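Endolytic peptidoglycan transglycosylase RlpA (Pseudomonas aeruginosa, PDB 6I05) cleaves peptidoglycan as a lytic transglycosylase with a strong preference for naked glycan strands that lack stem peptides. Local coordinates at residues Leu6-Ala12 and Ile43-Leu49; Lys23-Val27 and Ser64-Leu70. The contacts are given in a common frame with arbitrary orientation. Where two conformers were deposited one is given. Numbering follows the deposited sequence.

Interaction 1: Leu6-Ala12 and Ile43-Leu49; sequences LQVGAFA and ILHRVRL
Leu6-Phe11 and Ile43-Leu49 are neighbouring antiparallel strands, extended except at Val8, where a classic bulge interrupts the first; their axes are 4.5 Å apart at closest and their directions 165° apart. Leu6 and Leu49 form a hydrogen-bonded pair (Leu6 N to Leu49 O 3.0 Å, Leu49 N to Leu6 O 2.9 Å), as do Phe11 and His45 (Phe11 N to His45 O 2.9 Å, His45 N to Phe11 O 2.8 Å). The bulge sets Val8 and Gly9 against Val47: Val8 N donates to Val47 O (2.9 Å) and Val47 N to Gly9 O (2.8 Å). Val8 takes phi/psi of -110/-26, Gly9 -168/170. Glycine suits this position because a CB would lie 2.9 Å from Phe11 CE1.

These are central strands of the four-stranded antiparallel sheet of the SPOR domain, whose two helices cover one face. That face carries Leu6, Val47 and Leu49, apolar and buried under the helices, with Phe11 and His45 at its less covered end; His45 ND1 is bonded to Ser36 OG. Phe11 (chi1 m) brings CE1 to 3.9 Å from Val47 CG2, ring edge to methyl.

The other face carries Gln7, Ala10, Arg46 and Arg48; in SPOR domains it probably takes part in glycan binding. In the non-hydrogen-bonded pair Gln7-Arg48, a t rotamer at Gln7 brings OE1 to Arg48 NE (2.8 Å) and NH2 (3.0 Å), accepting both bonds. Small Ala10 faces Arg46, whose guanidinium turns to Ser35. At the end, one water bridges Ala12 O (2.9 Å) and Ile43 O (2.8 Å).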
loop_
_atom_site.group_PDB
_atom_site.type_symbol
_atom_site.label_atom_id
_atom_site.label_comp_id
_atom_site.label_asym_id
_atom_site.label_seq_id
_atom_site.Cartn_x
_atom_site.Cartn_y
_atom_site.Cartn_z
ATOM N N LEU A 6 -1.613 4.905 -3.216
ATOM C CA LEU A 6 -1.949 3.545 -3.616
ATOM C C LEU A 6 -2.234 2.719 -2.373
ATOM O O LEU A 6 -1.656 2.955 -1.308
ATOM C CB LEU A 6 -0.789 2.880 -4.368
ATOM C CG LEU A 6 -0.477 3.409 -5.764
ATOM C CD1 LEU A 6 0.857 2.869 -6.248
ATOM C CD2 LEU A 6 -1.600 3.033 -6.723
ATOM N N GLN A 7 -3.133 1.748 -2.517
ATOM C CA GLN A 7 -3.330 0.703 -1.520
ATOM C C GLN A 7 -2.898 -0.617 -2.141
ATOM O O GLN A 7 -3.245 -0.913 -3.289
ATOM C CB GLN A 7 -4.784 0.622 -1.060
ATOM C CG GLN A 7 -5.040 -0.483 -0.044
ATOM C CD GLN A 7 -6.344 -0.284 0.692
ATOM O OE1 GLN A 7 -6.606 0.792 1.230
ATOM N NE2 GLN A 7 -7.180 -1.316 0.709
ATOM N N VAL A 8 -2.127 -1.397 -1.388
ATOM C CA VAL A 8 -1.553 -2.629 -1.902
ATOM C C VAL A 8 -2.173 -3.876 -1.274
ATOM O O VAL A 8 -2.163 -4.943 -1.899
ATOM C CB VAL A 8 -0.016 -2.631 -1.757
ATOM C CG1 VAL A 8 0.610 -3.834 -2.449
ATOM C CG2 VAL A 8 0.564 -1.332 -2.319
ATOM N N GLY A 9 -2.705 -3.774 -0.065
ATOM C CA GLY A 9 -3.389 -4.886 0.563
ATOM C C GLY A 9 -4.129 -4.387 1.779
ATOM O O GLY A 9 -3.945 -3.254 2.230
ATOM N N ALA A 10 -4.966 -5.259 2.313
ATOM C CA ALA A 10 -5.710 -4.967 3.526
ATOM C C ALA A 10 -5.872 -6.286 4.262
ATOM O O ALA A 10 -6.222 -7.295 3.644
ATOM C CB ALA A 10 -7.074 -4.359 3.187
ATOM N N PHE A 11 -5.586 -6.283 5.561
ATOM C CA PHE A 11 -5.420 -7.516 6.316
ATOM C C PHE A 11 -6.113 -7.412 7.662
ATOM O O PHE A 11 -6.122 -6.356 8.292
ATOM C CB PHE A 11 -3.935 -7.802 6.581
ATOM C CG PHE A 11 -3.104 -7.861 5.336
ATOM C CD1 PHE A 11 -2.504 -6.718 4.834
ATOM C CD2 PHE A 11 -2.927 -9.061 4.661
ATOM C CE1 PHE A 11 -1.742 -6.767 3.679
ATOM C CE2 PHE A 11 -2.162 -9.116 3.503
ATOM C CZ PHE A 11 -1.569 -7.965 3.016
ATOM N N ALA A 12 -6.665 -8.540 8.117
ATOM C CA ALA A 12 -7.142 -8.637 9.492
ATOM C C ALA A 12 -5.990 -8.792 10.479
ATOM O O ALA A 12 -6.090 -8.332 11.622
ATOM C CB ALA A 12 -8.114 -9.811 9.628
ATOM N N ILE A 43 -11.096 -5.058 12.862
ATOM C CA ILE A 43 -10.089 -4.093 12.439
ATOM C C ILE A 43 -9.546 -4.521 11.087
ATOM O O ILE A 43 -9.218 -5.696 10.880
ATOM C CB ILE A 43 -8.958 -3.967 13.472
ATOM C CG1 ILE A 43 -9.525 -3.642 14.857
ATOM C CG2 ILE A 43 -7.968 -2.880 13.031
ATOM C CD1 ILE A 43 -10.451 -2.460 14.853
ATOM N N LEU A 44 -9.455 -3.570 10.162
ATOM C CA LEU A 44 -8.891 -3.799 8.841
ATOM C C LEU A 44 -7.645 -2.939 8.718
ATOM O O LEU A 44 -7.721 -1.714 8.858
ATOM C CB LEU A 44 -9.902 -3.414 7.762
ATOM C CG LEU A 44 -9.476 -3.760 6.337
ATOM C CD1 LEU A 44 -9.344 -5.270 6.160
ATOM C CD2 LEU A 44 -10.450 -3.159 5.325
ATOM N N HIS A 45 -6.503 -3.579 8.468
ATOM C CA HIS A 45 -5.211 -2.903 8.378
ATOM C C HIS A 45 -4.864 -2.727 6.904
ATOM O O HIS A 45 -4.477 -3.689 6.235
ATOM C CB HIS A 45 -4.130 -3.731 9.073
ATOM C CG HIS A 45 -4.425 -4.014 10.508
ATOM N ND1 HIS A 45 -4.288 -3.061 11.493
ATOM C CD2 HIS A 45 -4.845 -5.141 11.126
ATOM C CE1 HIS A 45 -4.614 -3.588 12.658
ATOM N NE2 HIS A 45 -4.963 -4.846 12.463
ATOM N N ARG A 46 -4.989 -1.504 6.400
ATOM C CA ARG A 46 -4.771 -1.210 4.987
ATOM C C ARG A 46 -3.350 -0.721 4.781
ATOM O O ARG A 46 -2.902 0.197 5.469
ATOM C CB ARG A 46 -5.764 -0.152 4.512
ATOM C CG ARG A 46 -7.189 -0.585 4.853
ATOM C CD ARG A 46 -8.243 0.466 4.706
ATOM N NE ARG A 46 -7.944 1.694 5.427
ATOM C CZ ARG A 46 -8.692 2.778 5.309
ATOM N NH1 ARG A 46 -9.772 2.735 4.537
ATOM N NH2 ARG A 46 -8.357 3.895 5.927
ATOM N N VAL A 47 -2.643 -1.330 3.839
ATOM C CA VAL A 47 -1.257 -0.974 3.562
ATOM C C VAL A 47 -1.243 -0.047 2.359
ATOM O O VAL A 47 -1.689 -0.427 1.268
ATOM C CB VAL A 47 -0.391 -2.219 3.325
ATOM C CG1 VAL A 47 1.052 -1.813 3.063
ATOM C CG2 VAL A 47 -0.476 -3.162 4.522
ATOM N N ARG A 48 -0.750 1.172 2.557
ATOM C CA ARG A 48 -0.838 2.234 1.573
ATOM C C ARG A 48 0.523 2.876 1.368
ATOM O O ARG A 48 1.447 2.713 2.170
ATOM C CB ARG A 48 -1.848 3.294 2.017
ATOM C CG ARG A 48 -3.255 2.754 2.030
ATOM C CD ARG A 48 -4.267 3.758 2.498
ATOM N NE ARG A 48 -5.600 3.237 2.217
ATOM C CZ ARG A 48 -6.719 3.940 2.297
ATOM N NH1 ARG A 48 -6.693 5.203 2.694
ATOM N NH2 ARG A 48 -7.867 3.364 1.972
ATOM N N LEU A 49 0.642 3.615 0.272
ATOM C CA LEU A 49 1.858 4.385 0.063
ATOM C C LEU A 49 1.537 5.700 -0.625
ATOM O O LEU A 49 0.551 5.820 -1.355
ATOM C CB LEU A 49 2.967 3.591 -0.620
ATOM C CG LEU A 49 2.577 3.172 -2.015
ATOM C CD1 LEU A 49 3.250 4.071 -3.013
ATOM C CD2 LEU A 49 2.992 1.741 -2.254
HETATM O O HOH W 1 -8.760 -7.714 12.698
HETATM O O HOH W 2 -6.075 -6.516 14.587
#

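Interaction 2: Lys23-Val27 and Ser64-Leu70; sequences KLSGV and SIRVANL
Two helix ends meet here on the helical side of the SPOR domain's sheet: the C-terminal turn of helix 14-25 and that of helix 55-67, the latter closed by a Schellman motif.

Lys23 begins the first segment. Its extended side chain (chi1 m, then t throughout) lays the methylenes against Leu70, with CD 3.8 Å from Leu70 CD2, while the ammonium leads away. Leu70, the residue with the largest area covered here, is directed toward Lys23-Val27 by the Schellman turn: Asn69 adopts the left-handed phi/psi of 60/42, which asparagine tolerates well, and the chain folds back through Leu70 N to Ile65 O (3.2 Å) and Asn69 N to Arg66 O (2.9 Å).

Leu24, in the common m,t rotamer, is the buried residue of its turn: its CD2 lies 3.8 Å from Ile65 CG1 and 3.9 Å from Leu70 CD1, and the side chain also reaches Val8 and Val47 on the sheet. Ile65, likewise buried, rests on Val8 and Leu49, so both helices share the same apolar floor.

The chain continues through Gly26 N to Lys23 O (3.0 Å) and Val27 N to Leu24 O (2.9 Å), which presents Val27 to the second segment. Val27 CG1 meets Ala68 CB at 3.8 Å and Leu70 CD1 at 4.2 Å; the small alanine lets the valine come close to the helix end. No direct hydrogen bond joins the segments, but a water donates to Val27 O (3.0 Å) and is weakly bonded to Ser64 OG (3.2 Å), a hydroxyl also bonded to Arg60 O.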
loop_
_atom_site.group_PDB
_atom_site.type_symbol
_atom_site.label_atom_id
_atom_site.label_comp_id
_atom_site.label_asym_id
_atom_site.label_seq_id
_atom_site.Cartn_x
_atom_site.Cartn_y
_atom_site.Cartn_z
ATOM N N LYS A 23 8.178 -5.112 3.138
ATOM C CA LYS A 23 8.592 -5.524 1.799
ATOM C C LYS A 23 8.457 -4.383 0.798
ATOM O O LYS A 23 9.316 -4.208 -0.075
ATOM C CB LYS A 23 7.780 -6.738 1.345
ATOM C CG LYS A 23 8.067 -8.009 2.135
ATOM C CD LYS A 23 7.260 -9.177 1.602
ATOM C CE LYS A 23 7.646 -10.476 2.287
ATOM N NZ LYS A 23 6.638 -11.545 2.029
ATOM N N LEU A 24 7.380 -3.602 0.897
ATOM C CA LEU A 24 7.188 -2.500 -0.040
ATOM C C LEU A 24 8.289 -1.460 0.077
ATOM O O LEU A 24 8.658 -0.830 -0.922
ATOM C CB LEU A 24 5.826 -1.849 0.176
ATOM C CG LEU A 24 4.630 -2.635 -0.360
ATOM C CD1 LEU A 24 3.330 -2.098 0.227
ATOM C CD2 LEU A 24 4.607 -2.576 -1.878
ATOM N N SER A 25 8.827 -1.264 1.279
ATOM C CA SER A 25 9.920 -0.316 1.441
ATOM C C SER A 25 11.136 -0.690 0.604
ATOM O O SER A 25 11.948 0.183 0.285
ATOM C CB SER A 25 10.280 -0.186 2.921
ATOM O OG SER A 25 9.200 0.400 3.637
ATOM N N GLY A 26 11.272 -1.957 0.223
ATOM C CA GLY A 26 12.356 -2.359 -0.646
ATOM C C GLY A 26 12.116 -2.157 -2.121
ATOM O O GLY A 26 13.030 -2.363 -2.924
ATOM N N VAL A 27 10.914 -1.733 -2.503
ATOM C CA VAL A 27 10.575 -1.585 -3.912
ATOM C C VAL A 27 10.187 -0.166 -4.298
ATOM O O VAL A 27 10.227 0.163 -5.496
ATOM C CB VAL A 27 9.495 -2.592 -4.365
ATOM C CG1 VAL A 27 9.923 -4.013 -4.034
ATOM C CG2 VAL A 27 8.154 -2.270 -3.731
ATOM N N SER A 64 6.322 -1.659 -10.436
ATOM C CA SER A 64 7.344 -2.220 -9.553
ATOM C C SER A 64 6.736 -3.169 -8.531
ATOM O O SER A 64 7.328 -4.203 -8.190
ATOM C CB SER A 64 8.083 -1.092 -8.841
ATOM O OG SER A 64 8.758 -0.273 -9.771
ATOM N N ILE A 65 5.551 -2.829 -8.022
ATOM C CA ILE A 65 4.883 -3.686 -7.049
ATOM C C ILE A 65 4.490 -5.013 -7.688
ATOM O O ILE A 65 4.639 -6.084 -7.080
ATOM C CB ILE A 65 3.681 -2.940 -6.442
ATOM C CG1 ILE A 65 4.176 -1.782 -5.567
ATOM C CG2 ILE A 65 2.778 -3.895 -5.681
ATOM C CD1 ILE A 65 3.123 -0.719 -5.279
ATOM N N ARG A 66 4.004 -4.971 -8.933
ATOM C CA ARG A 66 3.651 -6.204 -9.626
ATOM C C ARG A 66 4.884 -7.049 -9.941
ATOM O O ARG A 66 4.845 -8.275 -9.800
ATOM C CB ARG A 66 2.835 -5.907 -10.887
ATOM C CG ARG A 66 1.443 -5.355 -10.599
ATOM C CD ARG A 66 0.528 -5.497 -11.801
ATOM N NE ARG A 66 -0.859 -5.181 -11.457
ATOM C CZ ARG A 66 -1.407 -3.977 -11.587
ATOM N NH1 ARG A 66 -0.690 -2.964 -12.064
ATOM N NH2 ARG A 66 -2.677 -3.786 -11.246
ATOM N N VAL A 67 5.990 -6.417 -10.355
ATOM C CA VAL A 67 7.230 -7.162 -10.593
ATOM C C VAL A 67 7.648 -7.910 -9.339
ATOM O O VAL A 67 8.089 -9.063 -9.403
ATOM C CB VAL A 67 8.350 -6.228 -11.092
ATOM C CG1 VAL A 67 9.723 -6.927 -11.053
ATOM C CG2 VAL A 67 8.056 -5.741 -12.486
ATOM N N ALA A 68 7.511 -7.266 -8.179
ATOM C CA ALA A 68 7.879 -7.865 -6.905
ATOM C C ALA A 68 6.849 -8.863 -6.403
ATOM O O ALA A 68 7.075 -9.487 -5.360
ATOM C CB ALA A 68 8.082 -6.765 -5.861
ATOM N N ASN A 69 5.729 -9.016 -7.108
ATOM C CA ASN A 69 4.685 -9.969 -6.746
ATOM C C ASN A 69 4.123 -9.693 -5.357
ATOM O O ASN A 69 3.887 -10.609 -4.570
ATOM C CB ASN A 69 5.170 -11.414 -6.887
ATOM C CG ASN A 69 4.034 -12.401 -6.980
ATOM O OD1 ASN A 69 2.936 -12.057 -7.404
ATOM N ND2 ASN A 69 4.292 -13.640 -6.578
ATOM N N LEU A 70 3.904 -8.416 -5.051
ATOM C CA LEU A 70 3.490 -8.014 -3.714
ATOM C C LEU A 70 2.004 -7.704 -3.598
ATOM O O LEU A 70 1.530 -7.453 -2.487
ATOM C CB LEU A 70 4.329 -6.830 -3.216
ATOM C CG LEU A 70 5.781 -7.176 -2.883
ATOM C CD1 LEU A 70 6.566 -5.929 -2.510
ATOM C CD2 LEU A 70 5.842 -8.200 -1.761
HETATM O O HOH W 3 8.914 1.966 -7.437
#

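From the N terminus the chain runs through strand 4-11 into helix 14-25 and strand 32-39, and interaction 1 closes the first loop when strand 42-52 returns beside strand 4-11. Interaction 2 starts within that loop, at the end of helix 14-25, and closes beyond it at the end of helix 55-67. The two loops therefore cross, each beta-alpha unit being joined to the other once through strands and once through helices. Interaction 1 builds the middle of the sheet, interaction 2 the join between the helices covering it. They touch directly: Val47 CG1 lies 3.6 Å from Leu24 CD1, and Val8 CG1 3.9 Å from Ile65 CG2.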